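Local coordinates for dual specificity protein phosphatase 8 (Homo sapiens, PDB 4JMK) that probably dephosphorylates tyrosine, serine and threonine residues of mitogen-activated protein kinases, thereby restraining their signalling, at residues P8-G13 against C82-H87; G28-L33 against E47-R52. The protein carries 1 engineered substitution. All coordinates share one frame; numbering follows the deposited sequence.

Overall arrangement
From the N terminus the chain passes through strand 4-7 and reaches strand 10-13, the first half of contact 1, whose partner strand 83-87 comes only some 70 residues later. Within that long loop run the helices 15-18 and 21-26, then contact 2, where strand 29-34 pairs with strand 50-52 after a much shorter excursion without helices, and then helix 67-79. The loops therefore nest and do not cross. In the sheet the order is 4-7, 10-13, 83-87, 29-34, 50-52, and probable backbone hydrogen bonds between Leu33 and both Ile85 and His87 join the two contacts into the central sheet of the phosphatase catalytic domain.

Contact 1: P8-G13 against C82-H87; sequences PHLYLG and CQVIVH
Tyr11 lies beside Gln83 and Ile85 where strand 10-13 runs parallel to strand 83-87. Its CB sits 4.0 Å from Ile85 CG1, with the carbonyl oxygen of Val84 close by as well. CG stands beside the backbone N and anti to the carbonyl carbon (chi1 -69°), which directs the CB-CG bond back toward the start of the strand. CD1 passes Val84 O at 3.9 Å. CE1 lies 3.8 Å from Gln83 CB and equally near its CG, the last contact before the side chain runs on to its hydroxyl; both Val84 O and the Gln83 chain meet the edge of the ring rather than a face. An alanine here would probably leave the aliphatic part of Gln83 without its aromatic neighbour and open a gap beside it. The sheet face with Leu10, Leu12, Val84 and Val86 carries apolar side chains in this contact: Leu10 CD1 reaches Val86 CG2 at 3.6 Å, while helix 94-107 packs on Leu10, Leu12 and Val86. Between the strands, four backbone bonds hold the register. Tyr11 supplies two of them, its N to Val84 O at 2.9 Å and its O accepting Val86 N; Val84 N to His9 O and Gly13 N to Val86 O complete the set. Gly13 O, buried without a hydrogen-bond partner in the model, has His87 CA at 3.3 Å. Main-chain bonds thus fix the pairing, apolar side chains fill the face with Leu10 and Val86, and strand 83-87 leads directly to Ser88, the engineered residue at the predicted phosphocysteine position, with a hydroxyl replacing the thiol.

Contact 2: G28-L33 against E47-R52; sequences GISYVL and ESRFMR
The ring of Tyr31 carries the side chain of Arg49 over one face: CG of Arg49 stands 3.9 Å from the ring centroid, 13° off the normal, a CH-pi contact. The arginine chain stays extended from CG to NE and crosses the ring obliquely, bringing NE near CE1 at the rim, and its guanidinium plane is turned 62° from the ring, so it is the CG methylene, not the guanidinium, that lies on the ring face. CG of Arg49 is anti to its own carbonyl carbon (chi1 -66°), which sets it above the tyrosine. One water links the polar ends, lying 3.1 Å from Tyr31 OH and accepting a weak bond from Arg49 NH2. A second water donates to Ser30 OG at 2.9 Å; its approach to Arg49 NE is too short to be trusted. Arg49 CB also packs on Ser30 O at 3.3 Å. The second flat group, the ring of Phe50, brings CD1 and CE1 up to Val32 CG1, CD1 at 4.0 Å, the two side chains crossing at a slant. On the sheet face with Leu33 and Met51, the side chains run alongside each other, and Leu33 CD1 touches Met51 CG at 3.6 Å and SD at much the same distance. Two backbone bonds tie the parallel strands, Val32 N to Arg49 O at 3.0 Å and Met51 N to Val32 O at 3.0 Å. Strand 50-52 is the outermost strand on this side of the sheet within the chain, and strand 29-34 separates it from strand 83-87, against which Ile29, Tyr31 and Val32 pack. Helix 67-79 covers the sheet face that carries Leu33 and Met51, with Phe73 against both, and Ala77 meets Tyr31.

Contact 1: P8-G13 against C82-H87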
ATOM      1  N   PRO A   8      -3.957  12.441  -0.969  1.00 15.81           N
ATOM      2  CA  PRO A   8      -2.961  13.484  -0.688  1.00 15.54           C
ATOM      3  C   PRO A   8      -1.793  12.995   0.174  1.00 17.90           C
ATOM      4  O   PRO A   8      -0.683  13.512   0.032  1.00 22.12           O
ATOM      5  CB  PRO A   8      -3.778  14.564   0.053  1.00 18.90           C
ATOM      6  CG  PRO A   8      -5.149  14.425  -0.487  1.00 19.13           C
ATOM      7  CD  PRO A   8      -5.333  12.916  -0.717  1.00 17.62           C
ATOM      8  N   HIS A   9      -2.019  12.005   1.034  1.00 12.17           N
ATOM      9  CA  HIS A   9      -0.937  11.507   1.879  1.00 14.06           C
ATOM     10  C   HIS A   9      -0.380  10.180   1.372  1.00 14.42           C
ATOM     11  O   HIS A   9       0.522   9.621   1.972  1.00 16.24           O
ATOM     12  CB  HIS A   9      -1.400  11.353   3.330  1.00 18.92           C
ATOM     13  CG  HIS A   9      -2.559  10.416   3.505  1.00 17.34           C
ATOM     14  ND1 HIS A   9      -3.811  10.673   2.979  1.00 17.69           N
ATOM     15  CD2 HIS A   9      -2.662   9.235   4.162  1.00 15.92           C
ATOM     16  CE1 HIS A   9      -4.628   9.685   3.301  1.00 17.66           C
ATOM     17  NE2 HIS A   9      -3.960   8.802   4.023  1.00 20.37           N
ATOM     18  N   LEU A  10      -0.914   9.664   0.270  1.00 11.83           N
ATOM     19  CA  LEU A  10      -0.534   8.301  -0.144  1.00 10.19           C
ATOM     20  C   LEU A  10      -0.125   8.203  -1.614  1.00 14.78           C
ATOM     21  O   LEU A  10      -0.943   8.453  -2.527  1.00 17.27           O
ATOM     22  CB  LEU A  10      -1.698   7.330   0.153  1.00 11.81           C
ATOM     23  CG  LEU A  10      -1.502   5.879  -0.301  1.00 18.03           C
ATOM     24  CD1 LEU A  10      -0.385   5.230   0.499  1.00 21.89           C
ATOM     25  CD2 LEU A  10      -2.804   5.111  -0.120  1.00 20.44           C
ATOM     26  N   TYR A  11       1.140   7.831  -1.825  1.00 13.47           N
ATOM     27  CA  TYR A  11       1.712   7.601  -3.151  1.00 13.78           C
ATOM     28  C   TYR A  11       1.976   6.126  -3.386  1.00 11.44           C
ATOM     29  O   TYR A  11       2.229   5.371  -2.437  1.00 13.76           O
ATOM     30  CB  TYR A  11       3.049   8.336  -3.286  1.00 18.17           C
ATOM     31  CG  TYR A  11       2.912   9.833  -3.330  1.00 20.50           C
ATOM     32  CD1 TYR A  11       2.721  10.559  -2.166  1.00 19.97           C
ATOM     33  CD2 TYR A  11       3.003  10.524  -4.538  1.00 23.38           C
ATOM     34  CE1 TYR A  11       2.597  11.936  -2.196  1.00 34.58           C
ATOM     35  CE2 TYR A  11       2.886  11.902  -4.576  1.00 28.34           C
ATOM     36  CZ  TYR A  11       2.685  12.601  -3.398  1.00 36.32           C
ATOM     37  OH  TYR A  11       2.561  13.975  -3.416  1.00 40.33           O
ATOM     38  N   LEU A  12       1.950   5.727  -4.662  1.00 15.62           N
ATOM     39  CA  LEU A  12       2.231   4.352  -5.064  1.00 15.45           C
ATOM     40  C   LEU A  12       3.305   4.388  -6.162  1.00 15.11           C
ATOM     41  O   LEU A  12       3.172   5.129  -7.135  1.00 22.28           O
ATOM     42  CB  LEU A  12       0.932   3.705  -5.581  1.00 15.89           C
ATOM     43  CG  LEU A  12       0.912   2.243  -6.008  1.00 24.15           C
ATOM     44  CD1 LEU A  12       1.446   1.378  -4.880  1.00 19.99           C
ATOM     45  CD2 LEU A  12      -0.516   1.829  -6.390  1.00 22.08           C
ATOM     46  N   GLY A  13       4.380   3.627  -6.003  1.00 15.85           N
ATOM     47  CA  GLY A  13       5.467   3.719  -6.967  1.00 16.07           C
ATOM     48  C   GLY A  13       6.366   2.507  -7.023  1.00 15.88           C
ATOM     49  O   GLY A  13       6.044   1.458  -6.454  1.00 16.60           O
ATOM     50  N   CYS A  82       2.135  13.937   7.012  1.00 20.93           N
ATOM     51  CA  CYS A  82       3.227  13.561   6.117  1.00 22.52           C
ATOM     52  C   CYS A  82       2.720  12.688   4.973  1.00 23.43           C
ATOM     53  O   CYS A  82       1.643  12.104   5.062  1.00 25.85           O
ATOM     54  CB  CYS A  82       4.315  12.807   6.880  1.00 21.58           C
ATOM     55  SG  CYS A  82       5.323  13.838   7.999  1.00 31.90           S
ATOM     56  N   GLN A  83       3.509  12.594   3.906  1.00 16.59           N
ATOM     57  CA  GLN A  83       3.173  11.715   2.791  1.00 16.26           C
ATOM     58  C   GLN A  83       3.994  10.440   2.900  1.00 18.82           C
ATOM     59  O   GLN A  83       5.153  10.483   3.323  1.00 16.25           O
ATOM     60  CB  GLN A  83       3.465  12.399   1.449  1.00 19.27           C
ATOM     61  CG  GLN A  83       2.640  13.654   1.193  1.00 27.94           C
ATOM     62  CD  GLN A  83       3.324  14.884   1.742  1.00 40.47           C
ATOM     63  OE1 GLN A  83       4.303  15.366   1.167  1.00 38.33           O
ATOM     64  NE2 GLN A  83       2.830  15.387   2.869  1.00 48.93           N
ATOM     65  N   VAL A  84       3.389   9.312   2.523  1.00 17.50           N
ATOM     66  CA  VAL A  84       4.072   8.021   2.531  1.00  9.70           C
ATOM     67  C   VAL A  84       4.012   7.456   1.124  1.00 13.03           C
ATOM     68  O   VAL A  84       2.996   7.614   0.434  1.00 15.37           O
ATOM     69  CB  VAL A  84       3.427   7.039   3.557  1.00 16.29           C
ATOM     70  CG1 VAL A  84       1.924   6.945   3.346  1.00 17.01           C
ATOM     71  CG2 VAL A  84       4.057   5.653   3.474  1.00 15.85           C
ATOM     72  N   ILE A  85       5.101   6.842   0.672  1.00 12.60           N
ATOM     73  CA  ILE A  85       5.043   6.101  -0.573  1.00 11.53           C
ATOM     74  C   ILE A  85       5.069   4.614  -0.264  1.00 15.19           C
ATOM     75  O   ILE A  85       5.875   4.132   0.555  1.00 15.54           O
ATOM     76  CB  ILE A  85       6.186   6.477  -1.546  1.00 11.16           C
ATOM     77  CG1 ILE A  85       6.052   5.693  -2.853  1.00 15.79           C
ATOM     78  CG2 ILE A  85       7.528   6.222  -0.923  1.00 12.04           C
ATOM     79  CD1 ILE A  85       7.201   5.926  -3.812  1.00 22.84           C
ATOM     80  N   VAL A  86       4.152   3.900  -0.903  1.00 11.30           N
ATOM     81  CA  VAL A  86       4.139   2.453  -0.834  1.00 10.81           C
ATOM     82  C   VAL A  86       4.718   1.970  -2.156  1.00 12.17           C
ATOM     83  O   VAL A  86       4.259   2.378  -3.229  1.00 17.28           O
ATOM     84  CB  VAL A  86       2.721   1.920  -0.697  1.00 16.03           C
ATOM     85  CG1 VAL A  86       2.762   0.414  -0.515  1.00 16.29           C
ATOM     86  CG2 VAL A  86       2.060   2.563   0.487  1.00 21.74           C
ATOM     87  N   HIS A  87       5.730   1.112  -2.090  1.00 15.98           N
ATOM     88  CA  HIS A  87       6.391   0.667  -3.309  1.00 18.54           C
ATOM     89  C   HIS A  87       6.779  -0.791  -3.226  1.00 16.08           C
ATOM     90  O   HIS A  87       6.825  -1.385  -2.143  1.00 15.28           O
ATOM     91  CB  HIS A  87       7.655   1.500  -3.590  1.00 17.00           C
ATOM     92  CG  HIS A  87       8.833   1.102  -2.757  1.00 16.44           C
ATOM     93  ND1 HIS A  87       9.754   0.153  -3.166  1.00 20.53           N
ATOM     94  CD2 HIS A  87       9.235   1.503  -1.527  1.00 13.88           C
ATOM     95  CE1 HIS A  87      10.666  -0.005  -2.227  1.00 19.84           C
ATOM     96  NE2 HIS A  87      10.377   0.800  -1.220  1.00 15.80           N
TER

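Contact 2: G28-L33 against E47-R52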
ATOM      1  N   GLY A  28       8.474  15.988  -1.161  1.00 21.37           N
ATOM      2  CA  GLY A  28       8.445  16.009   0.293  1.00 18.16           C
ATOM      3  C   GLY A  28       8.085  14.673   0.930  1.00 24.77           C
ATOM      4  O   GLY A  28       7.514  14.638   2.015  1.00 19.29           O
ATOM      5  N   ILE A  29       8.419  13.569   0.272  1.00 17.21           N
ATOM      6  CA  ILE A  29       8.077  12.247   0.822  1.00 18.30           C
ATOM      7  C   ILE A  29       9.105  11.762   1.844  1.00 17.51           C
ATOM      8  O   ILE A  29      10.289  11.569   1.515  1.00 19.70           O
ATOM      9  CB  ILE A  29       7.912  11.206  -0.309  1.00 16.96           C
ATOM     10  CG1 ILE A  29       6.839  11.688  -1.283  1.00 17.67           C
ATOM     11  CG2 ILE A  29       7.525   9.826   0.272  1.00 12.34           C
ATOM     12  CD1 ILE A  29       6.735  10.837  -2.542  1.00 29.08           C
ATOM     13  N   SER A  30       8.651  11.549   3.081  1.00 15.44           N
ATOM     14  CA  SER A  30       9.548  11.192   4.184  1.00 19.29           C
ATOM     15  C   SER A  30       9.265   9.812   4.783  1.00 15.53           C
ATOM     16  O   SER A  30      10.105   9.270   5.499  1.00 18.03           O
ATOM     17  CB  SER A  30       9.514  12.267   5.286  1.00 20.76           C
ATOM     18  OG  SER A  30       8.269  12.280   5.991  1.00 17.85           O
ATOM     19  N   TYR A  31       8.094   9.244   4.482  1.00 14.42           N
ATOM     20  CA  TYR A  31       7.736   7.892   4.935  1.00 10.19           C
ATOM     21  C   TYR A  31       7.744   6.907   3.769  1.00 14.48           C
ATOM     22  O   TYR A  31       7.285   7.242   2.670  1.00 14.59           O
ATOM     23  CB  TYR A  31       6.317   7.883   5.508  1.00 13.74           C
ATOM     24  CG  TYR A  31       6.183   8.384   6.926  1.00 17.84           C
ATOM     25  CD1 TYR A  31       6.284   9.735   7.221  1.00 20.68           C
ATOM     26  CD2 TYR A  31       5.916   7.504   7.963  1.00 20.14           C
ATOM     27  CE1 TYR A  31       6.133  10.191   8.514  1.00 28.46           C
ATOM     28  CE2 TYR A  31       5.766   7.949   9.257  1.00 23.56           C
ATOM     29  CZ  TYR A  31       5.876   9.290   9.525  1.00 29.28           C
ATOM     30  OH  TYR A  31       5.726   9.734  10.816  1.00 32.83           O
ATOM     31  N   VAL A  32       8.215   5.693   4.032  1.00 14.65           N
ATOM     32  CA  VAL A  32       8.296   4.639   3.009  1.00 15.69           C
ATOM     33  C   VAL A  32       7.793   3.296   3.528  1.00 16.44           C
ATOM     34  O   VAL A  32       8.265   2.792   4.564  1.00 17.72           O
ATOM     35  CB  VAL A  32       9.737   4.436   2.501  1.00 11.50           C
ATOM     36  CG1 VAL A  32       9.812   3.186   1.571  1.00 12.26           C
ATOM     37  CG2 VAL A  32      10.223   5.682   1.752  1.00 14.67           C
ATOM     38  N   LEU A  33       6.836   2.722   2.800  1.00 16.05           N
ATOM     39  CA  LEU A  33       6.373   1.360   3.044  1.00 16.52           C
ATOM     40  C   LEU A  33       6.861   0.500   1.886  1.00 20.16           C
ATOM     41  O   LEU A  33       6.413   0.657   0.751  1.00 15.56           O
ATOM     42  CB  LEU A  33       4.841   1.318   3.140  1.00 14.23           C
ATOM     43  CG  LEU A  33       4.183   0.001   3.543  1.00 19.67           C
ATOM     44  CD1 LEU A  33       4.801  -0.557   4.766  1.00 23.80           C
ATOM     45  CD2 LEU A  33       2.674   0.216   3.778  1.00 19.56           C
ATOM     46  N   GLU A  47      14.908   5.509   9.767  1.00 20.02           N
ATOM     47  CA  GLU A  47      14.411   4.201  10.188  1.00 20.09           C
ATOM     48  C   GLU A  47      13.019   4.276  10.811  1.00 23.53           C
ATOM     49  O   GLU A  47      12.170   3.408  10.573  1.00 21.13           O
ATOM     50  CB  GLU A  47      15.390   3.536  11.158  1.00 24.36           C
ATOM     51  CG  GLU A  47      15.055   2.077  11.447  1.00 37.79           C
ATOM     52  CD  GLU A  47      15.141   1.196  10.202  1.00 48.41           C
ATOM     53  OE1 GLU A  47      14.296   0.283  10.055  1.00 50.65           O
ATOM     54  OE2 GLU A  47      16.061   1.408   9.377  1.00 46.85           O
ATOM     55  N   SER A  48      12.767   5.322  11.592  1.00 17.55           N
ATOM     56  CA  SER A  48      11.473   5.442  12.263  1.00 21.71           C
ATOM     57  C   SER A  48      10.334   5.772  11.287  1.00 25.55           C
ATOM     58  O   SER A  48       9.165   5.707  11.652  1.00 25.01           O
ATOM     59  CB  SER A  48      11.529   6.508  13.364  1.00 22.74           C
ATOM     60  OG  SER A  48      11.752   7.793  12.816  1.00 30.63           O
ATOM     61  N   ARG A  49      10.680   6.149  10.060  1.00 19.65           N
ATOM     62  CA  ARG A  49       9.683   6.447   9.039  1.00 19.62           C
ATOM     63  C   ARG A  49       9.702   5.388   7.932  1.00 20.33           C
ATOM     64  O   ARG A  49       9.305   5.644   6.792  1.00 16.84           O
ATOM     65  CB  ARG A  49       9.935   7.841   8.465  1.00 18.42           C
ATOM     66  CG  ARG A  49       9.715   8.957   9.500  1.00 22.31           C
ATOM     67  CD  ARG A  49      10.272  10.277   9.004  1.00 28.03           C
ATOM     68  NE  ARG A  49       9.878  11.411   9.834  1.00 30.37           N
ATOM     69  CZ  ARG A  49      10.477  11.772  10.968  1.00 48.95           C
ATOM     70  NH1 ARG A  49      11.507  11.075  11.449  1.00 38.98           N
ATOM     71  NH2 ARG A  49      10.030  12.834  11.632  1.00 54.41           N
ATOM     72  N   PHE A  50      10.156   4.193   8.288  1.00 18.61           N
ATOM     73  CA  PHE A  50      10.306   3.118   7.315  1.00 22.60           C
ATOM     74  C   PHE A  50       9.669   1.842   7.824  1.00 21.69           C
ATOM     75  O   PHE A  50       9.841   1.491   8.989  1.00 21.91           O
ATOM     76  CB  PHE A  50      11.791   2.847   7.059  1.00 20.88           C
ATOM     77  CG  PHE A  50      12.042   1.691   6.122  1.00 18.79           C
ATOM     78  CD1 PHE A  50      11.901   1.856   4.742  1.00 16.62           C
ATOM     79  CD2 PHE A  50      12.391   0.440   6.616  1.00 19.73           C
ATOM     80  CE1 PHE A  50      12.124   0.798   3.878  1.00 18.10           C
ATOM     81  CE2 PHE A  50      12.620  -0.626   5.750  1.00 23.48           C
ATOM     82  CZ  PHE A  50      12.482  -0.443   4.383  1.00 18.19           C
ATOM     83  N   MET A  51       8.958   1.135   6.951  1.00 15.54           N
ATOM     84  CA  MET A  51       8.412  -0.176   7.308  1.00 17.27           C
ATOM     85  C   MET A  51       8.552  -1.130   6.140  1.00 16.62           C
ATOM     86  O   MET A  51       8.221  -0.775   5.008  1.00 20.68           O
ATOM     87  CB  MET A  51       6.936  -0.066   7.693  1.00 18.39           C
ATOM     88  CG  MET A  51       6.274  -1.435   7.911  1.00 19.87           C
ATOM     89  SD  MET A  51       4.514  -1.293   8.281  1.00 27.36           S
ATOM     90  CE  MET A  51       4.009  -3.019   8.158  1.00 22.00           C
ATOM     91  N   ARG A  52       9.046  -2.337   6.406  1.00 20.30           N
ATOM     92  CA  ARG A  52       9.125  -3.370   5.370  1.00 16.80           C
ATOM     93  C   ARG A  52       7.993  -4.385   5.534  1.00 18.39           C
ATOM     94  O   ARG A  52       7.705  -4.812   6.650  1.00 21.04           O
ATOM     95  CB  ARG A  52      10.475  -4.101   5.427  1.00 19.27           C
ATOM     96  CG  ARG A  52      10.646  -5.174   4.324  1.00 24.24           C
ATOM     97  CD  ARG A  52      12.063  -5.790   4.275  1.00 20.38           C
ATOM     98  NE  ARG A  52      13.113  -4.797   4.034  1.00 23.48           N
ATOM     99  CZ  ARG A  52      13.471  -4.349   2.830  1.00 22.91           C
ATOM    100  NH1 ARG A  52      12.869  -4.798   1.728  1.00 20.24           N
ATOM    101  NH2 ARG A  52      14.442  -3.455   2.720  1.00 22.02           N
TER
HETATM  102  O   HOH W   1       9.043  13.337   8.583  1.00 37.38           O
HETATM  103  O   HOH W   2       6.865  12.517  11.631  1.00 40.82           O